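Local coordinates for 2-hydroxyisobutyryl-CoA mutase large subunit (Aquincola tertiaricarbonis, PDB 4R3U), which works with its small cobalamin-binding partner to interconvert 2-hydroxyisobutyryl-CoA and (S)-3-hydroxybutyryl-CoA, at residues 214-219 with 253-257; 260-266 with 458-463. One frame throughout, in Å; residues are numbered along the deposited sequence.

Contact 1: 214-219 with 253-257; sequences KEYMAQ and SGYHI. With 3HC (3-hydroxybutanoyl-coenzyme A), chain E.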
ATOM      1  N   LYS A 214      -6.914 -14.400 -26.953  1.00 23.11           N
ATOM      2  CA  LYS A 214      -7.497 -13.715 -25.815  1.00 22.50           C
ATOM      3  C   LYS A 214      -8.460 -12.620 -26.244  1.00 28.18           C
ATOM      4  O   LYS A 214      -9.259 -12.168 -25.436  1.00 28.20           O
ATOM      5  CB  LYS A 214      -6.392 -13.207 -24.858  1.00 24.72           C
ATOM      6  CG  LYS A 214      -5.511 -12.095 -25.387  1.00 21.03           C
ATOM      7  CD  LYS A 214      -5.979 -10.708 -24.988  1.00 12.27           C
ATOM      8  CE  LYS A 214      -4.891  -9.703 -25.288  1.00 22.47           C
ATOM      9  NZ  LYS A 214      -4.729  -9.410 -26.751  1.00 14.37           N
ATOM     10  N   GLU A 215      -8.369 -12.171 -27.515  1.00 26.18           N
ATOM     11  CA  GLU A 215      -9.259 -11.160 -28.109  1.00 24.65           C
ATOM     12  C   GLU A 215     -10.630 -11.782 -28.347  1.00 28.14           C
ATOM     13  O   GLU A 215     -11.638 -11.177 -28.002  1.00 27.79           O
ATOM     14  CB  GLU A 215      -8.664 -10.615 -29.417  1.00 25.52           C
ATOM     15  CG  GLU A 215      -7.443  -9.709 -29.209  1.00 26.70           C
ATOM     16  CD  GLU A 215      -7.687  -8.506 -28.321  1.00 24.92           C
ATOM     17  OE1 GLU A 215      -8.819  -7.986 -28.331  1.00 28.46           O
ATOM     18  OE2 GLU A 215      -6.785  -8.145 -27.537  1.00 36.78           O
ATOM     19  N   TYR A 216     -10.662 -13.028 -28.870  1.00 24.16           N
ATOM     20  CA  TYR A 216     -11.922 -13.757 -29.073  1.00 24.04           C
ATOM     21  C   TYR A 216     -12.561 -14.107 -27.727  1.00 28.09           C
ATOM     22  O   TYR A 216     -13.776 -14.012 -27.558  1.00 28.89           O
ATOM     23  CB  TYR A 216     -11.705 -15.023 -29.926  1.00 24.81           C
ATOM     24  CG  TYR A 216     -11.203 -14.725 -31.321  1.00 25.00           C
ATOM     25  CD1 TYR A 216     -12.015 -14.087 -32.256  1.00 26.31           C
ATOM     26  CD2 TYR A 216      -9.922 -15.095 -31.715  1.00 25.45           C
ATOM     27  CE1 TYR A 216     -11.545 -13.785 -33.538  1.00 28.13           C
ATOM     28  CE2 TYR A 216      -9.446 -14.809 -32.997  1.00 26.44           C
ATOM     29  CZ  TYR A 216     -10.256 -14.144 -33.902  1.00 31.07           C
ATOM     30  OH  TYR A 216      -9.781 -13.847 -35.160  1.00 26.66           O
ATOM     31  N   MET A 217     -11.711 -14.487 -26.772  1.00 23.65           N
ATOM     32  CA  MET A 217     -12.048 -14.879 -25.419  1.00 20.97           C
ATOM     33  C   MET A 217     -12.508 -13.669 -24.576  1.00 24.73           C
ATOM     34  O   MET A 217     -13.506 -13.767 -23.848  1.00 25.94           O
ATOM     35  CB  MET A 217     -10.780 -15.457 -24.754  1.00 21.62           C
ATOM     36  CG  MET A 217     -10.489 -16.884 -25.039  1.00 24.29           C
ATOM     37  SD  MET A 217      -9.277 -17.449 -23.809  1.00 26.91           S
ATOM     38  CE  MET A 217      -8.819 -18.990 -24.540  1.00 25.58           C
ATOM     39  N   ALA A 218     -11.742 -12.561 -24.610  1.00 19.51           N
ATOM     40  CA  ALA A 218     -11.978 -11.432 -23.709  1.00 19.32           C
ATOM     41  C   ALA A 218     -11.870  -9.999 -24.212  1.00 22.45           C
ATOM     42  O   ALA A 218     -12.728  -9.225 -23.852  1.00 20.68           O
ATOM     43  CB  ALA A 218     -11.129 -11.594 -22.448  1.00 19.62           C
ATOM     44  N   GLN A 219     -10.781  -9.592 -24.895  1.00 20.91           N
ATOM     45  CA  GLN A 219     -10.640  -8.169 -25.223  1.00 20.72           C
ATOM     46  C   GLN A 219     -11.497  -7.622 -26.384  1.00 25.70           C
ATOM     47  O   GLN A 219     -11.803  -6.422 -26.430  1.00 23.18           O
ATOM     48  CB  GLN A 219      -9.180  -7.705 -25.214  1.00 21.57           C
ATOM     49  CG  GLN A 219      -9.046  -6.198 -25.466  1.00 19.12           C
ATOM     50  CD  GLN A 219      -7.749  -5.628 -25.042  1.00 27.31           C
ATOM     51  OE1 GLN A 219      -7.730  -4.712 -24.241  1.00 22.00           O
ATOM     52  NE2 GLN A 219      -6.638  -6.151 -25.577  1.00 17.11           N
ATOM     53  N   SER A 253      -1.665 -13.093 -22.921  1.00 22.61           N
ATOM     54  CA  SER A 253      -2.322 -12.350 -21.847  1.00 20.29           C
ATOM     55  C   SER A 253      -3.448 -12.976 -21.036  1.00 24.17           C
ATOM     56  O   SER A 253      -4.376 -13.568 -21.573  1.00 24.32           O
ATOM     57  CB  SER A 253      -2.734 -10.960 -22.335  1.00 19.33           C
ATOM     58  OG  SER A 253      -1.811 -10.393 -23.250  1.00 21.62           O
ATOM     59  N   GLY A 254      -3.388 -12.739 -19.737  1.00 20.28           N
ATOM     60  CA  GLY A 254      -4.412 -13.166 -18.790  1.00 20.13           C
ATOM     61  C   GLY A 254      -5.174 -11.979 -18.227  1.00 20.77           C
ATOM     62  O   GLY A 254      -6.346 -12.116 -17.857  1.00 18.39           O
ATOM     63  N   TYR A 255      -4.508 -10.792 -18.220  1.00 16.91           N
ATOM     64  CA  TYR A 255      -5.073  -9.544 -17.735  1.00 17.17           C
ATOM     65  C   TYR A 255      -6.541  -9.304 -18.168  1.00 23.34           C
ATOM     66  O   TYR A 255      -7.419  -9.058 -17.330  1.00 24.27           O
ATOM     67  CB  TYR A 255      -4.176  -8.341 -18.129  1.00 17.36           C
ATOM     68  CG  TYR A 255      -4.678  -7.021 -17.563  1.00 17.33           C
ATOM     69  CD1 TYR A 255      -4.366  -6.632 -16.259  1.00 17.51           C
ATOM     70  CD2 TYR A 255      -5.530  -6.200 -18.302  1.00 17.81           C
ATOM     71  CE1 TYR A 255      -4.903  -5.475 -15.698  1.00 16.74           C
ATOM     72  CE2 TYR A 255      -6.065  -5.032 -17.755  1.00 18.23           C
ATOM     73  CZ  TYR A 255      -5.751  -4.672 -16.450  1.00 23.09           C
ATOM     74  OH  TYR A 255      -6.269  -3.514 -15.904  1.00 21.82           O
ATOM     75  N   HIS A 256      -6.779  -9.353 -19.484  1.00 20.59           N
ATOM     76  CA  HIS A 256      -8.064  -9.092 -20.116  1.00 19.61           C
ATOM     77  C   HIS A 256      -9.084 -10.139 -19.767  1.00 24.38           C
ATOM     78  O   HIS A 256     -10.264  -9.808 -19.671  1.00 23.45           O
ATOM     79  CB  HIS A 256      -7.883  -8.960 -21.627  1.00 19.61           C
ATOM     80  CG  HIS A 256      -6.657  -8.181 -22.000  1.00 22.29           C
ATOM     81  ND1 HIS A 256      -5.414  -8.803 -22.127  1.00 24.50           N
ATOM     82  CD2 HIS A 256      -6.510  -6.857 -22.227  1.00 22.79           C
ATOM     83  CE1 HIS A 256      -4.568  -7.838 -22.447  1.00 22.99           C
ATOM     84  NE2 HIS A 256      -5.180  -6.653 -22.525  1.00 22.76           N
ATOM     85  N   ILE A 257      -8.639 -11.419 -19.599  1.00 22.99           N
ATOM     86  CA  ILE A 257      -9.496 -12.536 -19.200  1.00 22.53           C
ATOM     87  C   ILE A 257     -10.003 -12.212 -17.784  1.00 24.65           C
ATOM     88  O   ILE A 257     -11.216 -12.265 -17.547  1.00 24.73           O
ATOM     89  CB  ILE A 257      -8.760 -13.922 -19.324  1.00 26.50           C
ATOM     90  CG1 ILE A 257      -8.484 -14.292 -20.815  1.00 27.20           C
ATOM     91  CG2 ILE A 257      -9.530 -15.071 -18.612  1.00 25.57           C
ATOM     92  CD1 ILE A 257      -7.278 -15.211 -21.046  1.00 25.42           C
TER
HETATM   93  N1A 3HC E 801      20.061  -9.796 -14.173  0.50 46.88           N
HETATM   94  C2A 3HC E 801      20.702  -9.677 -15.503  0.50 45.91           C
HETATM   95  N3A 3HC E 801      19.767  -9.201 -16.530  0.50 44.89           N
HETATM   96  C4A 3HC E 801      18.478  -8.907 -16.236  0.50 45.41           C
HETATM   97  C5A 3HC E 801      17.977  -9.052 -14.991  0.50 46.16           C
HETATM   98  C6A 3HC E 801      18.759  -9.509 -13.989  0.50 45.41           C
HETATM   99  N6A 3HC E 801      18.208  -9.635 -12.782  0.50 43.70           N
HETATM  100  N7A 3HC E 801      16.697  -8.671 -15.032  0.50 44.40           N
HETATM  101  C8A 3HC E 801      16.413  -8.292 -16.275  0.50 42.80           C
HETATM  102  N9A 3HC E 801      17.499  -8.466 -17.023  0.50 42.50           N
HETATM  103  C1B 3HC E 801      17.695  -8.191 -18.479  0.50 38.06           C
HETATM  104  C2B 3HC E 801      16.840  -9.077 -19.360  0.50 35.54           C
HETATM  105  O2B 3HC E 801      17.486 -10.322 -19.646  0.50 35.58           O
HETATM  106  C3B 3HC E 801      16.673  -8.221 -20.605  0.50 38.73           C
HETATM  107  O3B 3HC E 801      17.835  -8.326 -21.463  0.50 44.84           O
HETATM  108  P3B 3HC E 801      17.742  -8.511 -23.064  0.50 43.89           P
HETATM  109  O7A 3HC E 801      17.030  -7.293 -23.501  0.50 45.33           O
HETATM  110  O8A 3HC E 801      19.175  -8.561 -23.446  0.50 47.76           O
HETATM  111  O9A 3HC E 801      17.003  -9.787 -23.197  0.50 39.49           O
HETATM  112  C4B 3HC E 801      16.620  -6.801 -20.053  0.50 36.96           C
HETATM  113  O4B 3HC E 801      17.285  -6.832 -18.753  0.50 38.51           O
HETATM  114  C5B 3HC E 801      15.169  -6.300 -19.946  0.50 34.44           C
HETATM  115  O5B 3HC E 801      14.494  -6.962 -18.853  0.50 33.39           O
HETATM  116  P1A 3HC E 801      13.198  -7.930 -19.043  0.50 33.76           P
HETATM  117  O1A 3HC E 801      13.163  -8.538 -20.401  0.50 34.58           O
HETATM  118  O2A 3HC E 801      13.121  -8.825 -17.876  0.50 32.48           O
HETATM  119  O3A 3HC E 801      12.053  -6.772 -18.838  0.50 33.55           O
HETATM  120  P2A 3HC E 801      11.242  -5.966 -19.993  0.50 29.74           P
HETATM  121  O4A 3HC E 801      10.366  -4.991 -19.326  0.50 28.43           O
HETATM  122  O5A 3HC E 801      12.152  -5.490 -21.064  0.50 33.02           O
HETATM  123  O6A 3HC E 801      10.373  -7.138 -20.603  0.50 28.82           O
HETATM  124  CBP 3HC E 801       8.426  -8.528 -20.990  0.50 27.99           C
HETATM  125  CCP 3HC E 801       9.273  -7.781 -19.937  0.50 29.25           C
HETATM  126  CDP 3HC E 801       9.295  -9.680 -21.513  0.50 26.17           C
HETATM  127  CEP 3HC E 801       7.194  -9.140 -20.312  0.50 28.00           C
HETATM  128  CAP 3HC E 801       8.025  -7.582 -22.172  0.50 27.59           C
HETATM  129  OAP 3HC E 801       7.342  -8.246 -23.258  0.50 27.43           O
HETATM  130  C9P 3HC E 801       7.342  -6.238 -21.787  0.50 28.49           C
HETATM  131  O9P 3HC E 801       8.010  -5.235 -21.529  0.50 29.02           O
HETATM  132  N8P 3HC E 801       6.002  -6.215 -21.851  0.50 28.88           N
HETATM  133  C7P 3HC E 801       5.250  -4.985 -21.579  0.50 26.92           C
HETATM  134  C6P 3HC E 801       3.788  -5.162 -21.967  0.50 24.04           C
HETATM  135  C5P 3HC E 801       2.938  -3.940 -21.606  0.50 21.79           C
HETATM  136  O5P 3HC E 801       3.387  -2.979 -20.975  0.50 21.65           O
HETATM  137  N4P 3HC E 801       1.679  -4.032 -22.047  0.50 20.57           N
HETATM  138  C3P 3HC E 801       0.689  -2.994 -21.800  0.50 22.35           C
HETATM  139  C2P 3HC E 801      -0.670  -3.634 -21.874  0.50 22.78           C
HETATM  140  S1P 3HC E 801      -1.995  -2.451 -21.483  0.50 26.37           S
HETATM  141  C1  3HC E 801      -3.381  -3.573 -21.733  0.50 27.73           C
HETATM  142  O1  3HC E 801      -3.450  -4.378 -22.659  0.50 27.03           O
HETATM  143  C2  3HC E 801      -4.481  -3.555 -20.656  0.50 29.36           C
HETATM  144  C3  3HC E 801      -5.429  -2.363 -20.811  0.50 31.51           C
HETATM  145  O3  3HC E 801      -4.678  -1.154 -20.764  0.50 33.43           O
HETATM  146  C4  3HC E 801      -6.230  -2.448 -22.119  0.50 31.00           C

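Contact 2: 260-266 with 458-463; sequences AGSSPLQ and QIADFA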
ATOM      1  N   ALA A 260     -12.319  -9.091 -17.850  1.00 16.13           N
ATOM      2  CA  ALA A 260     -13.584  -9.457 -18.493  1.00 16.19           C
ATOM      3  C   ALA A 260     -14.527 -10.145 -17.456  1.00 18.80           C
ATOM      4  O   ALA A 260     -15.679 -10.426 -17.776  1.00 18.41           O
ATOM      5  CB  ALA A 260     -13.333 -10.384 -19.672  1.00 16.30           C
ATOM      6  N   GLY A 261     -13.985 -10.479 -16.275  1.00 16.47           N
ATOM      7  CA  GLY A 261     -14.695 -11.069 -15.145  1.00 16.84           C
ATOM      8  C   GLY A 261     -14.273 -12.443 -14.686  1.00 21.69           C
ATOM      9  O   GLY A 261     -15.046 -13.115 -13.995  1.00 23.04           O
ATOM     10  N   SER A 262     -13.090 -12.913 -15.112  1.00 20.66           N
ATOM     11  CA  SER A 262     -12.634 -14.270 -14.763  1.00 20.89           C
ATOM     12  C   SER A 262     -12.085 -14.367 -13.350  1.00 26.91           C
ATOM     13  O   SER A 262     -11.796 -13.370 -12.685  1.00 25.69           O
ATOM     14  CB  SER A 262     -11.582 -14.770 -15.756  1.00 23.61           C
ATOM     15  OG  SER A 262     -10.247 -14.532 -15.320  1.00 26.65           O
ATOM     16  N   SER A 263     -11.905 -15.594 -12.917  1.00 25.02           N
ATOM     17  CA  SER A 263     -11.278 -15.894 -11.654  1.00 24.01           C
ATOM     18  C   SER A 263      -9.763 -15.935 -11.939  1.00 27.90           C
ATOM     19  O   SER A 263      -9.371 -16.152 -13.101  1.00 27.99           O
ATOM     20  CB  SER A 263     -11.737 -17.274 -11.174  1.00 25.39           C
ATOM     21  OG  SER A 263     -11.319 -18.239 -12.120  1.00 28.10           O
ATOM     22  N   PRO A 264      -8.890 -15.812 -10.907  1.00 23.21           N
ATOM     23  CA  PRO A 264      -7.448 -15.999 -11.136  1.00 23.00           C
ATOM     24  C   PRO A 264      -7.088 -17.375 -11.762  1.00 26.06           C
ATOM     25  O   PRO A 264      -6.134 -17.465 -12.519  1.00 27.01           O
ATOM     26  CB  PRO A 264      -6.867 -15.840  -9.729  1.00 24.57           C
ATOM     27  CG  PRO A 264      -7.847 -14.965  -9.025  1.00 27.07           C
ATOM     28  CD  PRO A 264      -9.154 -15.493  -9.491  1.00 23.45           C
ATOM     29  N   LEU A 265      -7.870 -18.426 -11.478  1.00 22.43           N
ATOM     30  CA  LEU A 265      -7.670 -19.762 -12.045  1.00 22.50           C
ATOM     31  C   LEU A 265      -7.997 -19.783 -13.537  1.00 25.80           C
ATOM     32  O   LEU A 265      -7.259 -20.391 -14.306  1.00 26.08           O
ATOM     33  CB  LEU A 265      -8.493 -20.836 -11.301  1.00 22.62           C
ATOM     34  CG  LEU A 265      -8.342 -22.297 -11.811  1.00 25.68           C
ATOM     35  CD1 LEU A 265      -6.882 -22.778 -11.737  1.00 25.52           C
ATOM     36  CD2 LEU A 265      -9.272 -23.226 -11.078  1.00 21.28           C
ATOM     37  N   GLN A 266      -9.093 -19.127 -13.945  1.00 22.60           N
ATOM     38  CA  GLN A 266      -9.477 -19.024 -15.359  1.00 21.88           C
ATOM     39  C   GLN A 266      -8.433 -18.188 -16.100  1.00 25.54           C
ATOM     40  O   GLN A 266      -7.990 -18.569 -17.182  1.00 26.03           O
ATOM     41  CB  GLN A 266     -10.880 -18.434 -15.517  1.00 22.53           C
ATOM     42  CG  GLN A 266     -11.998 -19.388 -15.099  1.00 24.99           C
ATOM     43  CD  GLN A 266     -13.263 -18.672 -14.691  1.00 36.03           C
ATOM     44  OE1 GLN A 266     -13.350 -17.447 -14.663  1.00 35.89           O
ATOM     45  NE2 GLN A 266     -14.258 -19.418 -14.289  1.00 25.65           N
ATOM     46  N   GLN A 458     -17.627 -19.282 -19.161  1.00 31.19           N
ATOM     47  CA  GLN A 458     -17.067 -19.460 -17.838  1.00 30.26           C
ATOM     48  C   GLN A 458     -16.705 -18.131 -17.206  1.00 32.51           C
ATOM     49  O   GLN A 458     -17.024 -17.910 -16.035  1.00 33.21           O
ATOM     50  CB  GLN A 458     -15.876 -20.393 -17.887  1.00 31.79           C
ATOM     51  CG  GLN A 458     -16.243 -21.856 -17.726  1.00 35.73           C
ATOM     52  CD  GLN A 458     -14.966 -22.631 -17.673  1.00 69.44           C
ATOM     53  OE1 GLN A 458     -14.298 -22.749 -16.622  1.00 67.64           O
ATOM     54  NE2 GLN A 458     -14.531 -23.038 -18.849  1.00 65.62           N
ATOM     55  N   ILE A 459     -16.081 -17.231 -17.996  1.00 27.92           N
ATOM     56  CA  ILE A 459     -15.709 -15.871 -17.594  1.00 25.82           C
ATOM     57  C   ILE A 459     -16.993 -15.116 -17.166  1.00 29.07           C
ATOM     58  O   ILE A 459     -17.040 -14.547 -16.071  1.00 27.58           O
ATOM     59  CB  ILE A 459     -14.959 -15.138 -18.743  1.00 27.56           C
ATOM     60  CG1 ILE A 459     -13.621 -15.833 -19.083  1.00 27.98           C
ATOM     61  CG2 ILE A 459     -14.715 -13.685 -18.375  1.00 26.82           C
ATOM     62  CD1 ILE A 459     -12.938 -15.416 -20.452  1.00 22.01           C
ATOM     63  N   ALA A 460     -18.039 -15.164 -18.026  1.00 25.20           N
ATOM     64  CA  ALA A 460     -19.331 -14.496 -17.812  1.00 24.31           C
ATOM     65  C   ALA A 460     -20.041 -14.931 -16.531  1.00 28.97           C
ATOM     66  O   ALA A 460     -20.721 -14.126 -15.895  1.00 29.32           O
ATOM     67  CB  ALA A 460     -20.231 -14.680 -19.017  1.00 24.58           C
ATOM     68  N   ASP A 461     -19.887 -16.200 -16.157  1.00 25.54           N
ATOM     69  CA  ASP A 461     -20.466 -16.743 -14.933  1.00 25.79           C
ATOM     70  C   ASP A 461     -19.773 -16.150 -13.724  1.00 28.17           C
ATOM     71  O   ASP A 461     -20.445 -15.794 -12.760  1.00 28.74           O
ATOM     72  CB  ASP A 461     -20.352 -18.278 -14.913  1.00 28.36           C
ATOM     73  CG  ASP A 461     -21.290 -18.984 -15.859  1.00 38.93           C
ATOM     74  OD1 ASP A 461     -22.141 -18.294 -16.482  1.00 41.32           O
ATOM     75  OD2 ASP A 461     -21.187 -20.223 -15.972  1.00 45.24           O
ATOM     76  N   PHE A 462     -18.432 -16.039 -13.764  1.00 23.76           N
ATOM     77  CA  PHE A 462     -17.707 -15.475 -12.639  1.00 23.43           C
ATOM     78  C   PHE A 462     -18.047 -13.980 -12.474  1.00 29.95           C
ATOM     79  O   PHE A 462     -18.422 -13.572 -11.373  1.00 29.69           O
ATOM     80  CB  PHE A 462     -16.197 -15.760 -12.726  1.00 23.34           C
ATOM     81  CG  PHE A 462     -15.530 -15.759 -11.371  1.00 23.26           C
ATOM     82  CD1 PHE A 462     -15.716 -16.820 -10.478  1.00 26.25           C
ATOM     83  CD2 PHE A 462     -14.701 -14.716 -10.988  1.00 21.85           C
ATOM     84  CE1 PHE A 462     -15.104 -16.812  -9.213  1.00 25.81           C
ATOM     85  CE2 PHE A 462     -14.063 -14.728  -9.739  1.00 23.14           C
ATOM     86  CZ  PHE A 462     -14.264 -15.771  -8.862  1.00 21.61           C
ATOM     87  N   ALA A 463     -18.017 -13.221 -13.598  1.00 26.03           N
ATOM     88  CA  ALA A 463     -18.372 -11.803 -13.706  1.00 25.42           C
ATOM     89  C   ALA A 463     -19.758 -11.540 -13.086  1.00 30.84           C
ATOM     90  O   ALA A 463     -19.891 -10.574 -12.327  1.00 33.33           O
ATOM     91  CB  ALA A 463     -18.366 -11.364 -15.179  1.00 25.40           C
TER

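Contact 1: 214-219 with 253-257
His-256 lies against Lys-214 and Gln-219 in a buried contact between two short helices, 213-219 and 255-259, beside the acyl end of the bound coenzyme A ester. Both partners approach obliquely on the same side of the imidazole plane, Lys-214 near ND1 and CE1, Gln-219 near CD2. The aliphatic part of Lys-214 bends at chi2 (95°) to set CE 3.3 Å from ND1 of His-256. Gln-219, its CG anti to the backbone N (chi1 -176°) and its chain extended, brings OE1 to 3.2 Å from CD2 of His-256, the amide inclined 51° to the ring. Each helix follows a strand of the parallel barrel, 206-208 or 252-253, as expected at the mouth of a TIM-barrel mutase. Here NE2 of His-256 donates a 2.9 Å hydrogen bond to O1 of 3-hydroxybutanoyl-CoA, an oxygen that lies at the imidazole edge, near its plane; bound 2-hydroxyisobutyryl-CoA accepts from the same nitrogen. A second shell steadies both neighbours of the ring. OE2 of Glu-215 takes a nearly straight 2.8 Å bond from NE2 of Gln-219 on its syn lone pair, and forms a salt bridge on its anti side with NZ of Lys-214, which also bonds OD1 of Asn-180 and the backbone O of Asp-211. Away from the acyl group, CB of Ala-218 sits 3.4 Å from the carbonyl O of His-256, while SD of Met-217 rests 4.1 Å from CD1 of Ile-257.

Contact 2: 260-266 with 458-463
The ring of Phe-462 carries CB of Ser-263 over the centre of one face and meets the carbonyl O of Gly-261 in plane at its edge. The methylene makes a CH-pi contact, with CB of Ser-263 3.7 Å from the centroid of the Phe-462 ring and only 9° off its normal. The amide of Gln-266 stands almost upright to the ring, the planes 83° apart, and touches at the base of the aromatic side chain: its OE1 is 3.8 Å from CB of Phe-462. Were Phe-462 replaced by an alanine, CB of Ser-263 would probably lose its aromatic seat and a gap would open beside the turn. Ser-263 and Gln-266 form a capping box that starts helix 264-283. OG of Ser-263, set between the backbone N and the carbonyl carbon (chi1 62°), accepts from N of Gln-266 at 3.0 Å, and OE1 of Gln-266 in turn accepts from N of Ser-263 at 2.9 Å, the donor lying above the amide carbonyl plane. Just upstream, Gly-261 closes helix 255-259 in a Schellman motif with positive phi. Its CA lies 3.7 Å from CB of Ala-463, so a side chain there would run into helix 454-472; the backbone angles alone also call for glycine. Toward the cobalamin, CG2 of Ile-459 packs 3.8 Å from CB of Ala-260, which touches the cofactor, and CG1 of Ile-459 lies 4.0 Å from CB of Ser-262. Further along helix 454-472, Ala-463 packs on Arg-31 of the small subunit.

In the fold
Both segments of contact 1 precede those of contact 2 in the sequence, and the centres are about 11 Å apart. Both lie in the methylmalonyl-CoA mutase family region, a TIM-barrel fold, where strand 252-253 leads into helix 255-259, and the turn after it through contact 2 into helix 264-283. The two contacts also meet directly: the carbonyl O of Ile-257 probably accepts a hydrogen bond from N of Ser-262 (3.1 Å), and CB of Ala-218 packs 3.7 Å from CB of Ala-260. Contact 1 lies deeper, about 9 Å from the chain centre against 16 Å for contact 2. Together they run from the acyl-CoA pocket past the cobalamin, which both touch, to helix 454-472 beside the small subunit.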